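Alpha-/beta-galactoside alpha-2,3-sialyltransferase (Photobacterium phosphoreum, PDB 2ZWI) probably transfers sialic acid to galactose units of acceptor glycans in alpha-2,3 linkage, as a GT-B glycosyltransferase that binds cytidine-5'-monophosphate between its two domains. Local coordinates at residues R125-E128 and S129-E132; D153-I156 and E157-Y160; L184-L187 and K188-I191. All coordinates share one frame; numbering follows the deposited sequence. Where two conformers were deposited one is given.

Interaction 1 of 3, residues R125-E128 and S129-E132; sequences RLPE and SEQE
Gln-131 reaches back from the first turn of helix 128-147 to the loop before it, and its side-chain amide donates from NE2 to the carbonyl O of Leu-126 at 3.1 Å. The bond is fairly straight (160° at the hydrogen), and the acceptor lies close to the amide plane of Gln-131. The same NE2 also donates to the carbonyl of Pro-183, which joins two loops through one amide.

Backbone bonds start the helix. Pro-127 is the N-cap residue; its O receives Gln-131 N at 3.0 Å and, weakly, Glu-130 N, while Glu-128 O takes Glu-132 N.

Van der Waals contact involves Glu-130. With CG anti to its own nitrogen (chi1 -172°) and the chain extended, its carboxylate oxygen OE2 lies 3.4 Å from Pro-127 CD, beside that methylene of the proline ring.

Charge enters at Glu-128 and Glu-132, whose OE1 and OE2 are 3.9 Å apart. Glu-128 opens the helix and Glu-132 lies one turn on; the helix N-terminus would probably favour negative charge, most at Glu-128. This, with a weak, long ion pair from Glu-132 to Arg-189, would offset some of their mutual repulsion.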
ATOM      1  N   ARG A 125       9.303  15.140  13.372  1.00 15.68           N
ATOM      2  CA  ARG A 125      10.487  15.536  14.170  1.00 16.92           C
ATOM      3  C   ARG A 125      10.819  17.016  14.003  1.00 16.93           C
ATOM      4  O   ARG A 125      11.523  17.601  14.844  1.00 16.82           O
ATOM      5  CB  ARG A 125      11.735  14.713  13.788  1.00 17.33           C
ATOM      6  CG  ARG A 125      11.638  13.179  13.943  1.00 19.71           C
ATOM      7  CD  ARG A 125      11.366  12.737  15.364  1.00 23.27           C
ATOM      8  NE  ARG A 125       9.930  12.711  15.613  1.00 27.09           N
ATOM      9  CZ  ARG A 125       9.357  12.354  16.758  1.00 29.47           C
ATOM     10  NH1 ARG A 125      10.096  11.983  17.805  1.00 30.76           N
ATOM     11  NH2 ARG A 125       8.034  12.372  16.855  1.00 29.51           N
ATOM     12  N   LEU A 126      10.331  17.614  12.913  1.00 17.02           N
ATOM     13  CA  LEU A 126      10.576  19.029  12.619  0.50 17.01           C
ATOM     14  C   LEU A 126       9.919  19.910  13.671  1.00 17.23           C
ATOM     15  O   LEU A 126       8.856  19.566  14.181  1.00 17.23           O
ATOM     16  CB  LEU A 126      10.040  19.393  11.232  0.50 16.97           C
ATOM     17  CG  LEU A 126      10.899  19.169   9.986  0.50 16.80           C
ATOM     18  CD1 LEU A 126      11.113  17.706   9.670  0.50 17.18           C
ATOM     19  CD2 LEU A 126      10.239  19.849   8.818  0.50 16.91           C
ATOM     20  N   PRO A 127      10.548  21.054  14.020  1.00 17.67           N
ATOM     21  CA  PRO A 127       9.802  21.902  14.945  1.00 18.17           C
ATOM     22  C   PRO A 127       8.496  22.381  14.299  1.00 18.67           C
ATOM     23  O   PRO A 127       8.406  22.478  13.073  1.00 18.63           O
ATOM     24  CB  PRO A 127      10.762  23.070  15.232  1.00 18.22           C
ATOM     25  CG  PRO A 127      11.765  23.042  14.135  1.00 18.54           C
ATOM     26  CD  PRO A 127      11.864  21.621  13.664  1.00 17.75           C
ATOM     27  N   GLU A 128       7.490  22.647  15.125  1.00 19.07           N
ATOM     28  CA  GLU A 128       6.152  22.991  14.650  1.00 19.63           C
ATOM     29  C   GLU A 128       6.145  24.145  13.638  1.00 19.19           C
ATOM     30  O   GLU A 128       5.477  24.070  12.609  1.00 18.72           O
ATOM     31  CB  GLU A 128       5.227  23.278  15.839  1.00 19.46           C
ATOM     32  CG  GLU A 128       3.834  23.774  15.462  1.00 21.19           C
ATOM     33  CD  GLU A 128       2.900  23.821  16.651  1.00 21.45           C
ATOM     34  OE1 GLU A 128       2.673  24.923  17.178  1.00 24.73           O
ATOM     35  OE2 GLU A 128       2.401  22.753  17.069  1.00 23.74           O
ATOM     36  N   SER A 129       6.912  25.194  13.920  1.00 19.26           N
ATOM     37  CA  SER A 129       6.990  26.332  13.013  1.00 18.82           C
ATOM     38  C   SER A 129       7.561  25.940  11.638  1.00 18.43           C
ATOM     39  O   SER A 129       7.174  26.519  10.628  1.00 18.09           O
ATOM     40  CB  SER A 129       7.836  27.437  13.629  1.00 19.13           C
ATOM     41  OG  SER A 129       9.181  27.011  13.691  1.00 19.68           O
ATOM     42  N   GLU A 130       8.491  24.984  11.609  1.00 17.68           N
ATOM     43  CA  GLU A 130       9.075  24.527  10.346  1.00 17.78           C
ATOM     44  C   GLU A 130       8.089  23.670   9.555  1.00 16.42           C
ATOM     45  O   GLU A 130       8.012  23.783   8.325  1.00 16.09           O
ATOM     46  CB  GLU A 130      10.401  23.781  10.569  1.00 17.77           C
ATOM     47  CG  GLU A 130      11.134  23.458   9.261  1.00 19.92           C
ATOM     48  CD  GLU A 130      12.542  22.896   9.454  1.00 20.57           C
ATOM     49  OE1 GLU A 130      13.283  22.795   8.442  1.00 23.01           O
ATOM     50  OE2 GLU A 130      12.913  22.558  10.604  1.00 24.25           O
ATOM     51  N   GLN A 131       7.340  22.824  10.263  1.00 15.40           N
ATOM     52  CA  GLN A 131       6.210  22.094   9.675  1.00 14.78           C
ATOM     53  C   GLN A 131       5.212  23.040   9.004  1.00 14.78           C
ATOM     54  O   GLN A 131       4.859  22.856   7.828  1.00 13.72           O
ATOM     55  CB  GLN A 131       5.482  21.285  10.746  1.00 14.89           C
ATOM     56  CG  GLN A 131       6.265  20.102  11.285  1.00 14.71           C
ATOM     57  CD  GLN A 131       5.427  19.241  12.205  1.00 15.22           C
ATOM     58  OE1 GLN A 131       4.230  19.085  11.996  1.00 15.53           O
ATOM     59  NE2 GLN A 131       6.058  18.663  13.219  1.00 14.55           N
ATOM     60  N   GLU A 132       4.754  24.046   9.756  1.00 14.52           N
ATOM     61  CA  GLU A 132       3.806  25.027   9.224  1.00 15.38           C
ATOM     62  C   GLU A 132       4.369  25.760   8.013  1.00 15.59           C
ATOM     63  O   GLU A 132       3.638  26.049   7.065  1.00 15.78           O
ATOM     64  CB  GLU A 132       3.439  26.051  10.280  1.00 15.45           C
ATOM     65  CG  GLU A 132       2.586  25.506  11.401  1.00 15.67           C
ATOM     66  CD  GLU A 132       2.311  26.556  12.436  1.00 16.52           C
ATOM     67  OE1 GLU A 132       2.490  27.764  12.128  1.00 17.63           O
ATOM     68  OE2 GLU A 132       1.926  26.194  13.559  1.00 15.53           O
TER

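Interaction 2 of 3, residues D153-I156 and E157-Y160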
ATOM      1  N   ASP A 153       8.407  17.683  -6.172  1.00 20.08           N
ATOM      2  CA  ASP A 153       9.094  17.055  -5.046  1.00 20.03           C
ATOM      3  C   ASP A 153       8.076  16.312  -4.182  1.00 19.01           C
ATOM      4  O   ASP A 153       7.156  16.925  -3.649  1.00 19.02           O
ATOM      5  CB  ASP A 153       9.819  18.112  -4.208  1.00 20.76           C
ATOM      6  CG  ASP A 153      10.655  17.499  -3.095  1.00 23.53           C
ATOM      7  OD1 ASP A 153      10.859  18.176  -2.060  1.00 26.85           O
ATOM      8  OD2 ASP A 153      11.103  16.337  -3.255  1.00 26.04           O
ATOM      9  N   ASN A 154       8.232  14.996  -4.056  1.00 17.94           N
ATOM     10  CA  ASN A 154       7.264  14.195  -3.308  1.00 16.99           C
ATOM     11  C   ASN A 154       7.479  14.211  -1.780  1.00 16.27           C
ATOM     12  O   ASN A 154       7.470  13.178  -1.108  1.00 16.10           O
ATOM     13  CB  ASN A 154       7.105  12.790  -3.899  1.00 16.70           C
ATOM     14  CG  ASN A 154       8.345  11.935  -3.757  1.00 16.85           C
ATOM     15  OD1 ASN A 154       9.415  12.402  -3.367  1.00 16.42           O
ATOM     16  ND2 ASN A 154       8.195  10.659  -4.051  1.00 17.11           N
ATOM     17  N   SER A 155       7.681  15.408  -1.247  1.00 15.60           N
ATOM     18  CA  SER A 155       7.803  15.609   0.188  1.00 15.01           C
ATOM     19  C   SER A 155       6.423  15.421   0.832  1.00 14.30           C
ATOM     20  O   SER A 155       5.402  15.463   0.144  1.00 13.55           O
ATOM     21  CB  SER A 155       8.320  17.021   0.452  1.00 15.08           C
ATOM     22  OG  SER A 155       7.403  17.963  -0.079  1.00 15.38           O
ATOM     23  N   ILE A 156       6.400  15.212   2.146  1.00 13.66           N
ATOM     24  CA  ILE A 156       5.148  15.016   2.888  1.00 13.22           C
ATOM     25  C   ILE A 156       4.129  16.132   2.668  1.00 12.90           C
ATOM     26  O   ILE A 156       2.958  15.865   2.357  1.00 12.01           O
ATOM     27  CB  ILE A 156       5.411  14.815   4.408  1.00 13.83           C
ATOM     28  CG1 ILE A 156       5.698  13.347   4.699  1.00 13.93           C
ATOM     29  CG2 ILE A 156       4.219  15.318   5.265  1.00 13.94           C
ATOM     30  CD1 ILE A 156       4.732  12.338   4.018  1.00 15.58           C
ATOM     31  N   GLU A 157       4.583  17.376   2.808  1.00 12.47           N
ATOM     32  CA  GLU A 157       3.699  18.533   2.669  1.00 12.32           C
ATOM     33  C   GLU A 157       3.053  18.637   1.273  1.00 11.96           C
ATOM     34  O   GLU A 157       1.929  19.135   1.138  1.00 12.12           O
ATOM     35  CB  GLU A 157       4.426  19.828   3.071  1.00 12.60           C
ATOM     36  CG  GLU A 157       5.620  20.247   2.178  1.00 11.96           C
ATOM     37  CD  GLU A 157       6.961  19.667   2.610  1.00 14.46           C
ATOM     38  OE1 GLU A 157       7.012  18.654   3.353  1.00 15.39           O
ATOM     39  OE2 GLU A 157       7.988  20.228   2.189  1.00 13.92           O
ATOM     40  N   ASN A 158       3.759  18.155   0.250  1.00 11.45           N
ATOM     41  CA  ASN A 158       3.273  18.187  -1.135  1.00 11.34           C
ATOM     42  C   ASN A 158       2.316  17.061  -1.457  1.00 10.91           C
ATOM     43  O   ASN A 158       1.201  17.306  -1.925  1.00 11.18           O
ATOM     44  CB  ASN A 158       4.450  18.168  -2.127  1.00 11.49           C
ATOM     45  CG  ASN A 158       5.184  19.499  -2.184  1.00 12.62           C
ATOM     46  OD1 ASN A 158       4.745  20.483  -1.602  1.00 12.58           O
ATOM     47  ND2 ASN A 158       6.303  19.532  -2.900  1.00 13.50           N
ATOM     48  N   ILE A 159       2.750  15.828  -1.204  1.00  9.96           N
ATOM     49  CA  ILE A 159       1.926  14.652  -1.513  1.00  9.64           C
ATOM     50  C   ILE A 159       0.630  14.625  -0.695  1.00  9.27           C
ATOM     51  O   ILE A 159      -0.396  14.205  -1.208  1.00  8.60           O
ATOM     52  CB  ILE A 159       2.722  13.321  -1.441  1.00  9.40           C
ATOM     53  CG1 ILE A 159       3.119  12.965   0.001  1.00  9.62           C
ATOM     54  CG2 ILE A 159       3.955  13.402  -2.343  1.00 10.06           C
ATOM     55  CD1 ILE A 159       3.882  11.650   0.130  1.00  8.94           C
ATOM     56  N   TYR A 160       0.672  15.114   0.548  1.00  9.40           N
ATOM     57  CA  TYR A 160      -0.556  15.250   1.341  1.00 10.11           C
ATOM     58  C   TYR A 160      -1.222  16.636   1.247  1.00 10.32           C
ATOM     59  O   TYR A 160      -2.084  16.981   2.074  1.00 10.33           O
ATOM     60  CB  TYR A 160      -0.326  14.830   2.806  1.00 10.15           C
ATOM     61  CG  TYR A 160      -0.160  13.334   3.007  1.00 10.31           C
ATOM     62  CD1 TYR A 160      -1.239  12.464   2.835  1.00 11.13           C
ATOM     63  CD2 TYR A 160       1.070  12.789   3.380  1.00  9.57           C
ATOM     64  CE1 TYR A 160      -1.098  11.079   3.015  1.00 10.99           C
ATOM     65  CE2 TYR A 160       1.221  11.411   3.582  1.00 10.19           C
ATOM     66  CZ  TYR A 160       0.128  10.561   3.394  1.00 10.89           C
ATOM     67  OH  TYR A 160       0.266   9.200   3.578  1.00 11.48           O
TER
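Tyr-160 presents the edge of its ring to Ile-156, whose CD1 lies in the ring plane 3.7 Å from CE2; the two side chains run side by side in the same direction. They belong to the short helix 156-159 and its exit, N-capped by Ser-155, in the GT-B domain built on the seven-stranded parallel sheet. Tyr-170 meets the ring from outside the two segments, with the planes about 55° apart, and the phenolic OH is hydrogen-bonded to Asp-111. The second flat group is the amide of Asn-158. Its ND2 donates in plane to a lone pair of Asp-153 O at 2.8 Å and 161°, while OD1 accepts from Asn-141 of helix 128-147.

Ser-155 O receives Ile-159 N at 3.0 Å in an almost linear bond, plus a weaker one from Asn-158 N, and Ile-156 O takes Tyr-160 N as the chain leaves the helix. Just before the helix, Asn-154 centres an inverse gamma turn, and its amide is used at both ends: OD1 by Arg-119, ND2 on the carbonyl of Leu-84.

Apolar packing completes the turn. Ile-159 CD1 comes to 4.0 Å from Ile-156 CD1, and Ile-156 also reaches Phe-123 of helix 114-125. Glu-157 folds back, its chain bent at chi2 (-89°), and its carboxylate carbon CD lies 3.2 Å from Ser-155 OG. Ile-159 CG2 packs 3.6 Å from Asn-154 CB.

Interaction 3 of 3, residues L184-L187 and K188-I191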
ATOM      1  N   LEU A 184       1.879  15.979  14.753  1.00 16.14           N
ATOM      2  CA  LEU A 184       1.481  16.170  13.365  1.00 15.59           C
ATOM      3  C   LEU A 184       0.249  17.070  13.213  1.00 15.68           C
ATOM      4  O   LEU A 184      -0.417  17.061  12.168  1.00 15.47           O
ATOM      5  CB  LEU A 184       1.268  14.818  12.686  1.00 15.29           C
ATOM      6  CG  LEU A 184       2.510  13.984  12.344  1.00 14.16           C
ATOM      7  CD1 LEU A 184       2.109  12.565  11.917  1.00 11.82           C
ATOM      8  CD2 LEU A 184       3.360  14.653  11.259  1.00 13.62           C
ATOM      9  N   THR A 185      -0.026  17.861  14.247  1.00 15.75           N
ATOM     10  CA  THR A 185      -1.161  18.793  14.263  1.00 16.70           C
ATOM     11  C   THR A 185      -1.187  19.667  13.011  1.00 16.28           C
ATOM     12  O   THR A 185      -2.237  19.838  12.392  1.00 16.50           O
ATOM     13  CB  THR A 185      -1.150  19.681  15.555  1.00 16.82           C
ATOM     14  OG1 THR A 185      -1.237  18.837  16.703  1.00 18.77           O
ATOM     15  CG2 THR A 185      -2.342  20.637  15.584  1.00 18.96           C
ATOM     16  N   SER A 186      -0.023  20.194  12.626  1.00 16.23           N
ATOM     17  CA  SER A 186       0.094  21.060  11.446  1.00 16.15           C
ATOM     18  C   SER A 186      -0.474  20.436  10.167  1.00 15.66           C
ATOM     19  O   SER A 186      -1.196  21.096   9.420  1.00 15.33           O
ATOM     20  CB  SER A 186       1.548  21.454  11.230  1.00 16.43           C
ATOM     21  OG  SER A 186       2.013  22.203  12.340  1.00 16.80           O
ATOM     22  N   LEU A 187      -0.147  19.168   9.931  1.00 15.45           N
ATOM     23  CA  LEU A 187      -0.621  18.436   8.746  1.00 15.75           C
ATOM     24  C   LEU A 187      -2.072  17.985   8.889  1.00 15.83           C
ATOM     25  O   LEU A 187      -2.837  18.023   7.914  1.00 15.79           O
ATOM     26  CB  LEU A 187       0.280  17.232   8.449  1.00 15.61           C
ATOM     27  CG  LEU A 187      -0.008  16.405   7.187  1.00 15.90           C
ATOM     28  CD1 LEU A 187      -0.019  17.261   5.916  1.00 15.17           C
ATOM     29  CD2 LEU A 187       1.018  15.287   7.070  1.00 15.77           C
ATOM     30  N   LYS A 188      -2.436  17.563  10.100  1.00 15.80           N
ATOM     31  CA  LYS A 188      -3.805  17.138  10.406  0.70 16.58           C
ATOM     32  C   LYS A 188      -4.811  18.227  10.018  1.00 16.63           C
ATOM     33  O   LYS A 188      -5.848  17.937   9.400  1.00 16.58           O
ATOM     34  CB  LYS A 188      -3.933  16.754  11.894  0.70 16.77           C
ATOM     35  CG  LYS A 188      -5.338  16.365  12.385  0.70 17.90           C
ATOM     36  CD  LYS A 188      -5.907  15.149  11.654  0.70 20.60           C
ATOM     37  CE  LYS A 188      -7.155  14.626  12.362  0.70 22.76           C
ATOM     38  NZ  LYS A 188      -7.763  13.457  11.664  0.70 23.66           N
ATOM     39  N   ARG A 189      -4.493  19.478  10.355  1.00 16.58           N
ATOM     40  CA  ARG A 189      -5.360  20.609  10.026  1.00 17.30           C
ATOM     41  C   ARG A 189      -5.631  20.729   8.541  1.00 17.00           C
ATOM     42  O   ARG A 189      -6.708  21.146   8.151  1.00 17.64           O
ATOM     43  CB  ARG A 189      -4.770  21.922  10.527  1.00 17.60           C
ATOM     44  CG  ARG A 189      -5.287  22.354  11.890  1.00 20.11           C
ATOM     45  CD  ARG A 189      -4.970  23.829  12.146  1.00 21.88           C
ATOM     46  NE  ARG A 189      -3.590  24.122  11.788  1.00 22.94           N
ATOM     47  CZ  ARG A 189      -2.571  24.082  12.639  1.00 23.00           C
ATOM     48  NH1 ARG A 189      -2.774  23.792  13.923  1.00 22.65           N
ATOM     49  NH2 ARG A 189      -1.351  24.362  12.206  1.00 22.89           N
ATOM     50  N   VAL A 190      -4.641  20.400   7.718  1.00 16.36           N
ATOM     51  CA  VAL A 190      -4.794  20.438   6.272  1.00 16.20           C
ATOM     52  C   VAL A 190      -5.784  19.361   5.781  1.00 16.10           C
ATOM     53  O   VAL A 190      -6.678  19.652   4.968  1.00 15.70           O
ATOM     54  CB  VAL A 190      -3.430  20.310   5.560  1.00 16.26           C
ATOM     55  CG1 VAL A 190      -3.594  20.409   4.055  1.00 16.96           C
ATOM     56  CG2 VAL A 190      -2.454  21.385   6.082  1.00 16.40           C
ATOM     57  N   ILE A 191      -5.659  18.144   6.305  1.00 15.46           N
ATOM     58  CA  ILE A 191      -6.391  17.004   5.740  1.00 15.70           C
ATOM     59  C   ILE A 191      -7.448  16.302   6.623  1.00 15.67           C
ATOM     60  O   ILE A 191      -7.967  15.261   6.233  1.00 15.50           O
ATOM     61  CB  ILE A 191      -5.400  15.945   5.161  1.00 15.67           C
ATOM     62  CG1 ILE A 191      -4.365  15.535   6.216  1.00 14.90           C
ATOM     63  CG2 ILE A 191      -4.733  16.491   3.897  1.00 15.61           C
ATOM     64  CD1 ILE A 191      -3.317  14.511   5.717  1.00 15.94           C
TER
HETATM   65  O   HOH W   1       0.510  24.116  13.760  1.00 20.64           O
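Arg-189 curls back over the turn that precedes it and lays one face of its guanidinium above the carbonyl of Thr-185, with that oxygen 4.2 Å from the plane, over the centre of the group. NH1 lies 3.6 Å from Thr-185 CG2, and NH2 comes within 3.7 Å of Ser-186 CA. A bend at chi3 (-46°) turns the end of the chain back in this way. A water is hydrogen-bonded to Ser-186 OG at 2.8 Å; its link to Arg-189 NH2 is too short to be other than doubtful.

Thr-185 O is also the acceptor of Arg-189 N at 3.1 Å, so the oxygen that takes the backbone bond lies beneath the guanidinium as well, without a bond to it. One residue earlier, Leu-184, the N-cap, gives its O to Lys-188 N. Helix 185-191 is the crossover of a beta-alpha-beta unit between the parallel strands 168-172 and 195-197.

On the inner flank Leu-187 CG approaches Ile-191 CD1 at 4.1 Å, the side chains meeting at a slant. Leu-187 O receives Ile-191 N at 3.3 Å and, weakly, Val-190 N. Phe-178 touches Leu-184, Leu-187 and Ile-191, and Leu-120 of helix 114-125 touches Leu-187. Ile-135 of helix 128-147 packs on both Ser-186 and Val-190.

Three local helix contacts, in the order 1, 2, 3 along the chain, lie on the same side of the chain's centre, in the domain of the seven-stranded parallel sheet. Interaction 3 is the common neighbour. Its centre is 11 Å from that of interaction 1, where Glu-132 CG meets Ser-186 OG at 3.5 Å, and 13 Å from that of interaction 2, where Tyr-160 O meets Ile-191 CG2 at 3.3 Å. Interactions 1 and 2, about 6 Å apart at their nearest atoms, do not touch. Helix 185-191 thus packs on helices 128-147 and 156-159 in the helical layer beside that sheet, apart from the zinc- and nucleotide-binding residues; the Tyr-160 side chain is about 14 Å from bound cytidine-5'-monophosphate.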